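PDB 3U55: phosphoribosylaminoimidazole-succinocarboxamide synthase from Pyrococcus horikoshii, which catalyses the ATP-dependent joining of L-aspartate to the carboxylate of an aminoimidazole ribonucleotide, forming the succinocarboxamide intermediate of de novo purine synthesis. Local coordinates for residues 145-156 / 176-186. Numbering follows the deposited sequence.
Sequences EIKKIEEIALKV and LEFGKDKNGDI
In Ile149 and Ile152, CG1 lies beside the backbone N (chi1 -74° and -65°) and CG2 anti to it, and this turns both CG2 methyls to the ring of Phe178, each isoleucine running past it in the opposite direction. Ile152 CG2 arrives at the ring edge, near its plane, 3.6 Å from Phe178 CE1, whereas Ile149 CG2 approaches obliquely and lies 3.8 Å from Phe178 CE2. The outer end of the ring thus meets two isoleucines three positions apart on the helix.

Ile186, on the returning arm of the hairpin, uses both its branches. Its CG2 packs against Ile149 CG1 and Ile152 CD1, while its CD1 points toward the start of the helix segment, 3.7 Å from Lys148 CB and 3.8 Å from Glu145 O, one turn before Ile149. Lys148 therefore contributes its aliphatic root to the contact, and its ammonium bends off to Asp144. Further along the helix, toward the C-terminal end of 145-156, Leu176 CD1 rests against Ala153, 4.0 Å from Ala153 CA, where the small side chain lets the leucine come close to the helix backbone; Val156 CG1 borders the same methyl.

A single charged pair edges this apolar patch. Lys180, kinked at chi2 and chi3, brings NZ within 3.0 Å of Glu145 OE2 in a salt bridge, approaching from above the carboxylate, 55° out of its plane. Tyr86 OH also bonds to OE2 and Ser142 OG to OE1, so the carboxylate is gripped at both oxygens.

The hairpin itself turns through a type I turn, Asp181 to Gly184, with Asp185 N bonded to Asp181 OD1. Together these contacts illustrate a helix packed on an antiparallel sheet: in this SAICAR synthetase, helix 143-165 lies against the sheet formed in part by strands 84-93, 169-180 and 186-188.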
loop_
_atom_site.group_PDB
_atom_site.type_symbol
_atom_site.label_atom_id
_atom_site.label_comp_id
_atom_site.label_asym_id
_atom_site.label_seq_id
_atom_site.Cartn_x
_atom_site.Cartn_y
_atom_site.Cartn_z
ATOM N N GLU A 145 14.136 10.494 2.132
ATOM C CA GLU A 145 13.813 10.154 3.522
ATOM C C GLU A 145 13.222 8.753 3.628
ATOM O O GLU A 145 13.606 7.972 4.504
ATOM C CB GLU A 145 12.840 11.163 4.118
ATOM C CG GLU A 145 13.491 12.469 4.541
ATOM C CD GLU A 145 12.456 13.531 4.835
ATOM O OE1 GLU A 145 11.866 14.068 3.876
ATOM O OE2 GLU A 145 12.229 13.829 6.021
ATOM N N ILE A 146 12.290 8.437 2.734
ATOM C CA ILE A 146 11.701 7.096 2.708
ATOM C C ILE A 146 12.764 6.021 2.484
ATOM O O ILE A 146 12.781 5.014 3.186
ATOM C CB ILE A 146 10.570 6.983 1.674
ATOM C CG1 ILE A 146 9.350 7.770 2.158
ATOM C CG2 ILE A 146 10.189 5.502 1.446
ATOM C CD1 ILE A 146 8.703 7.226 3.449
ATOM N N LYS A 147 13.655 6.244 1.518
ATOM C CA LYS A 147 14.735 5.295 1.243
ATOM C C LYS A 147 15.644 5.088 2.453
ATOM O O LYS A 147 15.985 3.944 2.786
ATOM C CB LYS A 147 15.555 5.717 0.022
ATOM C CG LYS A 147 14.891 5.380 -1.310
ATOM C CD LYS A 147 15.627 6.039 -2.469
ATOM C CE LYS A 147 15.002 5.666 -3.808
ATOM N NZ LYS A 147 15.550 6.507 -4.912
ATOM N N LYS A 148 16.017 6.186 3.115
ATOM C CA LYS A 148 16.825 6.115 4.340
ATOM C C LYS A 148 16.123 5.327 5.443
ATOM O O LYS A 148 16.744 4.500 6.122
ATOM C CB LYS A 148 17.192 7.515 4.848
ATOM C CG LYS A 148 18.326 8.192 4.081
ATOM C CD LYS A 148 18.595 9.596 4.625
ATOM C CE LYS A 148 19.963 10.121 4.178
ATOM N NZ LYS A 148 20.131 10.087 2.694
ATOM N N ILE A 149 14.828 5.587 5.611
ATOM C CA ILE A 149 14.008 4.887 6.605
ATOM C C ILE A 149 13.980 3.371 6.356
ATOM O O ILE A 149 14.196 2.590 7.283
ATOM C CB ILE A 149 12.567 5.470 6.665
ATOM C CG1 ILE A 149 12.575 6.834 7.376
ATOM C CG2 ILE A 149 11.613 4.504 7.374
ATOM C CD1 ILE A 149 11.327 7.694 7.091
ATOM N N GLU A 150 13.728 2.961 5.113
ATOM C CA GLU A 150 13.676 1.521 4.796
ATOM C C GLU A 150 15.046 0.846 4.916
ATOM O O GLU A 150 15.137 -0.302 5.344
ATOM C CB GLU A 150 13.031 1.269 3.426
ATOM C CG GLU A 150 11.574 1.751 3.390
ATOM C CD GLU A 150 10.747 1.205 2.240
ATOM O OE1 GLU A 150 11.308 0.861 1.173
ATOM O OE2 GLU A 150 9.507 1.161 2.404
ATOM N N GLU A 151 16.102 1.575 4.566
ATOM C CA GLU A 151 17.474 1.091 4.716
ATOM C C GLU A 151 17.792 0.799 6.183
ATOM O O GLU A 151 18.308 -0.279 6.515
ATOM C CB GLU A 151 18.451 2.122 4.127
ATOM C CG GLU A 151 19.913 1.742 4.202
ATOM C CD GLU A 151 20.810 2.796 3.569
ATOM O OE1 GLU A 151 21.785 2.412 2.897
ATOM O OE2 GLU A 151 20.532 4.008 3.726
ATOM N N ILE A 152 17.448 1.744 7.061
ATOM C CA ILE A 152 17.612 1.562 8.500
ATOM C C ILE A 152 16.799 0.346 8.977
ATOM O O ILE A 152 17.333 -0.536 9.648
ATOM C CB ILE A 152 17.200 2.824 9.310
ATOM C CG1 ILE A 152 18.126 4.010 8.996
ATOM C CG2 ILE A 152 17.241 2.533 10.807
ATOM C CD1 ILE A 152 17.546 5.384 9.435
ATOM N N ALA A 153 15.520 0.297 8.604
ATOM C CA ALA A 153 14.637 -0.795 9.014
ATOM C C ALA A 153 15.168 -2.163 8.589
ATOM O O ALA A 153 15.114 -3.121 9.366
ATOM C CB ALA A 153 13.224 -0.577 8.462
ATOM N N LEU A 154 15.676 -2.251 7.361
ATOM C CA LEU A 154 16.239 -3.508 6.862
ATOM C C LEU A 154 17.529 -3.909 7.576
ATOM O O LEU A 154 17.763 -5.097 7.799
ATOM C CB LEU A 154 16.443 -3.455 5.342
ATOM C CG LEU A 154 15.159 -3.546 4.512
ATOM C CD1 LEU A 154 15.453 -3.274 3.042
ATOM C CD2 LEU A 154 14.466 -4.901 4.685
ATOM N N LYS A 155 18.367 -2.930 7.924
ATOM C CA LYS A 155 19.567 -3.214 8.720
ATOM C C LYS A 155 19.194 -3.686 10.133
ATOM O O LYS A 155 19.714 -4.700 10.614
ATOM C CB LYS A 155 20.507 -2.000 8.767
ATOM C CG LYS A 155 21.733 -2.219 9.646
ATOM C CD LYS A 155 22.752 -1.100 9.534
ATOM C CE LYS A 155 23.837 -1.299 10.594
ATOM N NZ LYS A 155 24.868 -0.220 10.553
ATOM N N VAL A 156 18.286 -2.954 10.782
ATOM C CA VAL A 156 17.723 -3.353 12.080
ATOM C C VAL A 156 17.220 -4.790 12.020
ATOM O O VAL A 156 17.507 -5.600 12.914
ATOM C CB VAL A 156 16.573 -2.409 12.517
ATOM C CG1 VAL A 156 15.809 -2.979 13.726
ATOM C CG2 VAL A 156 17.125 -1.000 12.825
ATOM N N LEU A 176 8.372 -0.487 13.567
ATOM C CA LEU A 176 9.203 0.632 14.009
ATOM C C LEU A 176 8.541 1.983 13.776
ATOM O O LEU A 176 7.690 2.136 12.895
ATOM C CB LEU A 176 10.550 0.634 13.280
ATOM C CG LEU A 176 11.474 -0.586 13.362
ATOM C CD1 LEU A 176 12.719 -0.327 12.517
ATOM C CD2 LEU A 176 11.857 -0.958 14.794
ATOM N N GLU A 177 8.956 2.964 14.570
ATOM C CA GLU A 177 8.635 4.364 14.304
ATOM C C GLU A 177 9.944 5.144 14.294
ATOM O O GLU A 177 10.932 4.709 14.876
ATOM C CB GLU A 177 7.665 4.918 15.354
ATOM C CG GLU A 177 6.364 4.118 15.465
ATOM C CD GLU A 177 5.283 4.829 16.269
ATOM O OE1 GLU A 177 5.465 6.012 16.627
ATOM O OE2 GLU A 177 4.242 4.197 16.531
ATOM N N PHE A 178 9.940 6.282 13.611
ATOM C CA PHE A 178 11.127 7.100 13.420
ATOM C C PHE A 178 10.769 8.566 13.575
ATOM O O PHE A 178 9.615 8.965 13.385
ATOM C CB PHE A 178 11.683 6.925 12.008
ATOM C CG PHE A 178 12.250 5.556 11.727
ATOM C CD1 PHE A 178 13.602 5.296 11.923
ATOM C CD2 PHE A 178 11.431 4.542 11.234
ATOM C CE1 PHE A 178 14.135 4.040 11.649
ATOM C CE2 PHE A 178 11.951 3.282 10.954
ATOM C CZ PHE A 178 13.309 3.033 11.161
ATOM N N GLY A 179 11.781 9.363 13.887
ATOM C CA GLY A 179 11.649 10.812 13.896
ATOM C C GLY A 179 12.959 11.425 13.440
ATOM O O GLY A 179 13.954 10.719 13.235
ATOM N N LYS A 180 12.956 12.742 13.297
ATOM C CA LYS A 180 14.121 13.477 12.850
ATOM C C LYS A 180 14.676 14.323 14.000
ATOM O O LYS A 180 13.915 14.996 14.708
ATOM C CB LYS A 180 13.734 14.348 11.655
ATOM C CG LYS A 180 14.874 14.640 10.711
ATOM C CD LYS A 180 14.415 14.701 9.256
ATOM C CE LYS A 180 13.685 15.984 8.937
ATOM N NZ LYS A 180 13.505 16.150 7.458
ATOM N N ASP A 181 15.990 14.259 14.198
ATOM C CA ASP A 181 16.656 15.009 15.268
ATOM C C ASP A 181 17.028 16.411 14.778
ATOM O O ASP A 181 16.731 16.770 13.635
ATOM C CB ASP A 181 17.858 14.232 15.855
ATOM C CG ASP A 181 19.044 14.106 14.892
ATOM O OD1 ASP A 181 19.143 14.867 13.909
ATOM O OD2 ASP A 181 19.900 13.224 15.131
ATOM N N LYS A 182 17.667 17.206 15.631
ATOM C CA LYS A 182 17.950 18.597 15.263
ATOM C C LYS A 182 18.963 18.734 14.117
ATOM O O LYS A 182 18.970 19.747 13.415
ATOM C CB LYS A 182 18.351 19.423 16.493
ATOM C CG LYS A 182 17.203 19.628 17.474
ATOM C CD LYS A 182 17.663 20.304 18.757
ATOM N N ASN A 183 19.789 17.706 13.915
ATOM C CA ASN A 183 20.737 17.665 12.797
ATOM C C ASN A 183 20.120 17.216 11.467
ATOM O O ASN A 183 20.808 17.176 10.441
ATOM C CB ASN A 183 21.913 16.739 13.132
ATOM C CG ASN A 183 22.854 17.336 14.159
ATOM O OD1 ASN A 183 23.058 18.549 14.200
ATOM N ND2 ASN A 183 23.436 16.481 14.994
ATOM N N GLY A 184 18.839 16.858 11.493
ATOM C CA GLY A 184 18.160 16.332 10.309
ATOM C C GLY A 184 18.371 14.841 10.080
ATOM O O GLY A 184 17.952 14.310 9.042
ATOM N N ASP A 185 19.006 14.161 11.041
ATOM C CA ASP A 185 19.240 12.716 10.941
ATOM C C ASP A 185 17.993 11.934 11.345
ATOM O O ASP A 185 17.241 12.354 12.225
ATOM C CB ASP A 185 20.411 12.272 11.827
ATOM C CG ASP A 185 21.752 12.800 11.344
ATOM O OD1 ASP A 185 22.641 12.996 12.191
ATOM O OD2 ASP A 185 21.927 13.007 10.128
ATOM N N ILE A 186 17.806 10.779 10.718
ATOM C CA ILE A 186 16.650 9.933 10.988
ATOM C C ILE A 186 16.976 8.955 12.114
ATOM O O ILE A 186 17.943 8.185 12.039
ATOM C CB ILE A 186 16.176 9.221 9.700
ATOM C CG1 ILE A 186 15.759 10.275 8.663
ATOM C CG2 ILE A 186 15.022 8.241 10.001
ATOM C CD1 ILE A 186 15.500 9.733 7.272
#